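Local coordinates for DUF5624 domain-containing protein (Legionella pneumophila subsp. pneumophila, PDB 4JX2), which is of unknown function but is probably secreted, and combines many helices with a small mixed beta sheet, at residues Asn160-Leu163 / Glu164-Ala168; His174-Thr177 / Ile178-Ile182; Leu233-Leu236 / Gln237-Gln241. All blocks are in the same frame, centred on the assembly; numbering follows the deposited sequence.

All three contacts are local: each spans a few residues of continuous chain and closes no long loop. Contact 1 comes first, at the short helix 162-165 and the turn that leaves it. Contact 2 follows after a brief connection, on the opening turns of helix 175-197, and contact 3 lies further on, within helix 223-247. The three run in series, so none crosses or encloses another. In space they adjoin pairwise. Leu163 of the short helix packs on Leu175 and Ile178, the turn after it reaches helix 223-247 through Asn167 and Ala168 at Gln237, and Ile178 on Leu233 joins the two long helices.

Contact 1 of 3, residues Asn160-Leu163 / Glu164-Ala168; sequences NNWL and EQVNA
Glu164, Gln165 and Leu163 bury the most surface in the contact around the short, weakly bonded helix 162-165, and Asn161 caps its start. Glu164 N donates to Asn161 O at 3.0 Å, the donor standing well above the carbonyl plane, in the i to i+3 bond of a beta turn or 3-10 turn. Asn161 is a classic N-cap: its OD1 accepts from Leu163 N at 3.2 Å, forming an Asx turn, while its ND2 is held by the backbone oxygens of Gln157 and Asn155. Glu164 occupies the third helical position, where an acidic group would be expected to suit the partial positive charge at a helix start. Its extended chain runs back so that Glu164 OE1 lies 3.7 Å from Asn161 N, near that start.

The turn closes on Trp162 O, which is gripped twice, by Val166 N at 2.9 Å, almost straight along the carbonyl, and by Gln165 N at 3.1 Å from above its plane. Gln165 lays its CB 3.6 Å from that same Trp162 O. Val166 turns CG1 between its backbone N and carbonyl carbon (chi1 65°), placing this methyl 4.4 Å from CZ3 of Trp162. Leu163 rests its CB over the centre of one indole face.

Trp162 and Leu163 suit this place because they carry the helix's apolar side. Leu163 packs on Leu175, Ile178 and His179 of helix 175-197, and Trp162 reaches Ile182 there and Met113 of helix 110-117. The indole also meets Phe34 of the second subunit edge-to-face.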
# COMPACT_ATOMS: atom_id res chain seq x y z
N ASN A 160 7.50 5.85 45.04
CA ASN A 160 7.66 4.83 43.99
C ASN A 160 6.53 4.96 42.94
O ASN A 160 6.01 3.94 42.46
CB ASN A 160 7.73 3.39 44.58
CG ASN A 160 8.90 3.10 45.51
OD1 ASN A 160 9.44 3.99 46.18
ND2 ASN A 160 9.27 1.83 45.61
N ASN A 161 6.16 6.20 42.56
CA ASN A 161 5.16 6.41 41.50
C ASN A 161 5.66 5.76 40.21
O ASN A 161 6.87 5.77 39.95
CB ASN A 161 4.89 7.88 41.29
CG ASN A 161 3.69 8.14 40.44
OD1 ASN A 161 3.79 8.38 39.24
ND2 ASN A 161 2.52 8.06 41.03
N TRP A 162 4.76 5.18 39.42
CA TRP A 162 5.10 4.49 38.18
C TRP A 162 5.95 5.39 37.24
O TRP A 162 6.90 4.91 36.62
CB TRP A 162 3.82 3.97 37.48
CG TRP A 162 2.98 5.06 36.87
CD1 TRP A 162 2.04 5.82 37.50
CD2 TRP A 162 3.06 5.55 35.52
NE1 TRP A 162 1.53 6.76 36.63
CE2 TRP A 162 2.15 6.63 35.41
CE3 TRP A 162 3.84 5.21 34.40
CZ2 TRP A 162 1.95 7.33 34.21
CZ3 TRP A 162 3.68 5.94 33.23
CH2 TRP A 162 2.72 6.96 33.13
N LEU A 163 5.61 6.70 37.18
CA LEU A 163 6.25 7.74 36.36
C LEU A 163 7.73 7.99 36.77
O LEU A 163 8.54 8.35 35.92
CB LEU A 163 5.44 9.02 36.52
CG LEU A 163 5.40 10.01 35.39
CD1 LEU A 163 5.11 9.37 34.07
CD2 LEU A 163 4.38 11.08 35.68
N GLU A 164 8.06 7.78 38.04
CA GLU A 164 9.42 7.91 38.58
C GLU A 164 10.25 6.64 38.32
O GLU A 164 11.46 6.66 38.48
CB GLU A 164 9.37 8.17 40.10
CG GLU A 164 8.91 9.57 40.51
CD GLU A 164 8.63 9.77 42.00
OE1 GLU A 164 8.81 8.82 42.80
OE2 GLU A 164 8.21 10.90 42.35
N GLN A 165 9.59 5.53 37.98
CA GLN A 165 10.23 4.23 37.78
C GLN A 165 10.45 3.86 36.32
O GLN A 165 11.43 3.18 36.01
CB GLN A 165 9.39 3.13 38.43
CG GLN A 165 9.54 2.97 39.92
CD GLN A 165 8.65 1.85 40.42
OE1 GLN A 165 7.83 2.03 41.32
NE2 GLN A 165 8.79 0.64 39.87
N VAL A 166 9.51 4.22 35.45
CA VAL A 166 9.59 3.95 34.01
C VAL A 166 10.86 4.62 33.44
O VAL A 166 11.19 5.74 33.83
CB VAL A 166 8.29 4.42 33.27
CG1 VAL A 166 8.08 5.94 33.34
CG2 VAL A 166 8.22 3.91 31.84
N ASN A 167 11.58 3.91 32.55
CA ASN A 167 12.74 4.48 31.88
C ASN A 167 12.25 5.34 30.72
O ASN A 167 12.06 4.84 29.61
CB ASN A 167 13.73 3.41 31.39
CG ASN A 167 15.00 4.01 30.86
OD1 ASN A 167 15.23 4.09 29.65
ND2 ASN A 167 15.81 4.58 31.76
N ALA A 168 11.95 6.63 31.02
CA ALA A 168 11.47 7.61 30.03
C ALA A 168 12.21 8.94 30.24
O ALA A 168 11.58 9.92 30.63
CB ALA A 168 9.96 7.78 30.15

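Contact 2 of 3, residues His174-Thr177 / Ile178-Ile182; sequences HLTT and IHNMI
Ile178 folds back onto His174, the residue at the N-cap of helix 175-197. Ile178 N donates to His174 O at 2.9 Å, nearly straight (170° at the hydrogen), and Ile178 CG1 lies 3.4 Å from the same oxygen. With CG1 beside the backbone N (chi1 -64°), the longer branch runs back along this first turn, an arrangement that fits a beta-branched residue in a helix. The next bonds repeat the step of four: His179 N to Leu175 O at 3.0 Å, Asn180 N to Thr176 O at 3.1 Å and selenomethionine Met181 N to Thr177 O at 2.9 Å.

Thr176 and Asn180 stand side by side, one turn apart and pointing the same way, with CG2 of the threonine 3.9 Å from ND2 of the asparagine. These small polar residues suit the more exposed side of the helix. OD1 of Asn180 also receives a weak hydrogen bond from His179 ND1 at 3.4 Å. Thr176 OG1 makes a weak hydrogen bond to a PEG molecule, probably from the crystallisation liquor.

Further out, Ile178 touches Leu233 and Met181 touches Thr230 of helix 223-247, whereas His174 meets the loop residue Ile408 and Thr177 meets Thr421. Asn155 ND2 binds His179 O. The whole is a typical opening of an amphipathic alpha-helix: regular i to i+4 bonding begins at the N-cap carbonyl, with isoleucines on the buried side and threonine and asparagine on the more polar one.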
# COMPACT_ATOMS: atom_id res chain seq x y z
N HIS A 174 9.06 17.21 32.37
CA HIS A 174 7.63 17.46 32.55
C HIS A 174 6.88 16.47 33.45
O HIS A 174 5.65 16.47 33.46
CB HIS A 174 6.96 17.46 31.16
CG HIS A 174 7.79 18.14 30.11
ND1 HIS A 174 8.54 17.40 29.18
CD2 HIS A 174 8.00 19.46 29.90
CE1 HIS A 174 9.14 18.30 28.42
NE2 HIS A 174 8.85 19.55 28.81
N LEU A 175 7.60 15.67 34.24
CA LEU A 175 7.01 14.65 35.12
C LEU A 175 5.84 15.14 35.97
O LEU A 175 4.83 14.43 36.04
CB LEU A 175 8.07 14.00 36.03
CG LEU A 175 9.06 13.02 35.35
CD1 LEU A 175 9.87 12.28 36.38
CD2 LEU A 175 8.33 12.00 34.40
N THR A 176 5.95 16.33 36.60
CA THR A 176 4.89 16.89 37.46
C THR A 176 3.63 17.14 36.61
O THR A 176 2.56 16.68 37.01
CB THR A 176 5.41 18.15 38.21
OG1 THR A 176 6.22 17.71 39.31
CG2 THR A 176 4.28 19.04 38.76
N THR A 177 3.79 17.82 35.45
CA THR A 177 2.73 18.13 34.49
C THR A 177 2.05 16.84 34.00
O THR A 177 0.82 16.79 34.01
CB THR A 177 3.30 18.92 33.31
OG1 THR A 177 4.13 19.98 33.80
CG2 THR A 177 2.22 19.44 32.36
N ILE A 178 2.84 15.81 33.59
CA ILE A 178 2.34 14.50 33.14
C ILE A 178 1.45 13.88 34.23
O ILE A 178 0.34 13.41 33.91
CB ILE A 178 3.49 13.55 32.71
CG1 ILE A 178 4.24 14.12 31.50
CG2 ILE A 178 2.96 12.13 32.40
CD1 ILE A 178 5.45 13.39 31.14
N HIS A 179 1.92 13.91 35.49
CA HIS A 179 1.18 13.36 36.62
C HIS A 179 -0.19 14.04 36.78
O HIS A 179 -1.21 13.35 36.89
CB HIS A 179 1.98 13.50 37.92
CG HIS A 179 1.16 13.14 39.12
ND1 HIS A 179 0.52 14.12 39.88
CD2 HIS A 179 0.81 11.92 39.60
CE1 HIS A 179 -0.16 13.46 40.80
NE2 HIS A 179 -0.00 12.14 40.68
N ASN A 180 -0.20 15.39 36.82
CA ASN A 180 -1.41 16.20 36.99
C ASN A 180 -2.39 15.99 35.86
O ASN A 180 -3.61 15.99 36.08
CB ASN A 180 -1.06 17.67 37.08
CG ASN A 180 -0.31 18.04 38.32
OD1 ASN A 180 -0.36 17.35 39.35
ND2 ASN A 180 0.37 19.15 38.25
N MSE A 181 -1.86 15.79 34.64
CA MSE A 181 -2.64 15.58 33.45
C MSE A 181 -3.39 14.23 33.52
O MSE A 181 -4.58 14.20 33.19
CB MSE A 181 -1.77 15.66 32.22
CG MSE A 181 -2.58 15.57 30.96
SE MSE A 181 -1.71 14.56 29.63
CE MSE A 181 -1.98 12.83 30.46
N ILE A 182 -2.71 13.12 33.94
CA ILE A 182 -3.37 11.82 34.03
C ILE A 182 -4.43 11.88 35.15
O ILE A 182 -5.54 11.37 34.98
CB ILE A 182 -2.36 10.65 34.21
CG1 ILE A 182 -1.52 10.47 32.93
CG2 ILE A 182 -3.06 9.33 34.56
CD1 ILE A 182 -0.15 10.05 33.14

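Contact 3 of 3, residues Leu233-Leu236 / Gln237-Gln241; sequences LTAL and QSMDQ
Leu233 and Gln237 open a regular run of alpha-helical bonds, Gln237 N reaching Leu233 O at 2.9 Å. Ser238 N follows to Thr234 O at 3.1 Å, and selenomethionine Met239 N to Ala235 O at 2.9 Å, that donor lying close to the line of the carbonyl. Asp240 N completes the set on Leu236 O at 2.9 Å. Every carbonyl of 233-236 is thus taken up one turn later, as expected in the interior of a long helix.

Among the side chains, Ala235 and Met239 make the apolar contact. The selenomethionine leaves its backbone with CG beside its own N (chi1 -68°) and continues extended, so the chain runs back alongside the preceding turn. Its CG passes 3.3 Å from Ala235 O, and the terminal CE of Met239 ends 3.9 Å from Ala235 CB. A methyl is small enough for the end of this long side chain to rest against it. Ser238 rests its CB 3.4 Å from Thr234 O. Gln237, largely buried, bends at its second torsion (chi2 62°), which suits a long amide that must find partners in a buried place. All the polar ends here turn to backbone oxygens: Thr234 OG1 to that of Thr230 one turn back, as threonines in helices often do, Ser238 OG to that of Met102, and Gln237 NE2 to those of Ser108 and Asn167.

Helix 223-247 is covered here by several elements. Ala235 packs on Val388 of helix 386-398, Leu236 on Met392 and Leu396, and Met239 on Leu396 as well, while from helix 110-117 Met113 meets both Leu233 and Thr234, and Phe110 meets Thr234.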
# COMPACT_ATOMS: atom_id res chain seq x y z
N LEU A 233 3.54 12.32 23.90
CA LEU A 233 4.49 11.71 24.84
C LEU A 233 4.88 10.33 24.41
O LEU A 233 6.02 9.93 24.61
CB LEU A 233 3.96 11.70 26.27
CG LEU A 233 3.77 13.08 26.94
CD1 LEU A 233 2.97 12.93 28.20
CD2 LEU A 233 5.10 13.76 27.24
N THR A 234 3.93 9.63 23.78
CA THR A 234 4.10 8.29 23.24
C THR A 234 5.09 8.36 22.08
O THR A 234 6.03 7.57 22.07
CB THR A 234 2.73 7.71 22.85
OG1 THR A 234 1.89 7.61 24.01
CG2 THR A 234 2.84 6.35 22.25
N ALA A 235 4.91 9.33 21.13
CA ALA A 235 5.82 9.55 19.99
C ALA A 235 7.23 9.88 20.48
O ALA A 235 8.20 9.26 20.04
CB ALA A 235 5.30 10.69 19.12
N LEU A 236 7.32 10.83 21.43
CA LEU A 236 8.56 11.28 22.04
C LEU A 236 9.31 10.11 22.69
O LEU A 236 10.50 9.99 22.45
CB LEU A 236 8.27 12.40 23.06
CG LEU A 236 9.44 12.94 23.91
CD1 LEU A 236 10.58 13.50 23.03
CD2 LEU A 236 8.94 14.00 24.91
N GLN A 237 8.62 9.25 23.45
CA GLN A 237 9.25 8.15 24.16
C GLN A 237 9.81 7.12 23.19
O GLN A 237 10.99 6.74 23.30
CB GLN A 237 8.28 7.49 25.16
CG GLN A 237 8.78 6.21 25.87
CD GLN A 237 10.01 6.31 26.76
OE1 GLN A 237 10.81 7.24 26.67
NE2 GLN A 237 10.18 5.34 27.64
N SER A 238 8.99 6.71 22.23
CA SER A 238 9.30 5.72 21.20
C SER A 238 10.50 6.17 20.35
O SER A 238 11.45 5.39 20.14
CB SER A 238 8.04 5.49 20.36
OG SER A 238 8.29 4.73 19.19
N MSE A 239 10.49 7.45 19.90
CA MSE A 239 11.56 8.00 19.08
C MSE A 239 12.85 8.24 19.89
O MSE A 239 13.94 7.99 19.36
CB MSE A 239 11.11 9.28 18.39
CG MSE A 239 10.03 9.06 17.33
SE MSE A 239 9.50 10.74 16.50
CE MSE A 239 7.67 10.33 16.01
N ASP A 240 12.73 8.70 21.16
CA ASP A 240 13.89 8.93 22.00
C ASP A 240 14.60 7.61 22.33
O ASP A 240 15.83 7.56 22.32
CB ASP A 240 13.50 9.65 23.31
CG ASP A 240 14.68 9.92 24.21
OD1 ASP A 240 15.57 10.67 23.80
OD2 ASP A 240 14.73 9.32 25.31
N GLN A 241 13.83 6.55 22.64
CA GLN A 241 14.40 5.24 22.97
C GLN A 241 15.20 4.67 21.78
O GLN A 241 16.31 4.15 21.98
CB GLN A 241 13.32 4.26 23.41
CG GLN A 241 12.84 4.51 24.84
CD GLN A 241 13.87 4.31 25.92
OE1 GLN A 241 14.04 5.16 26.77
NE2 GLN A 241 14.56 3.18 25.92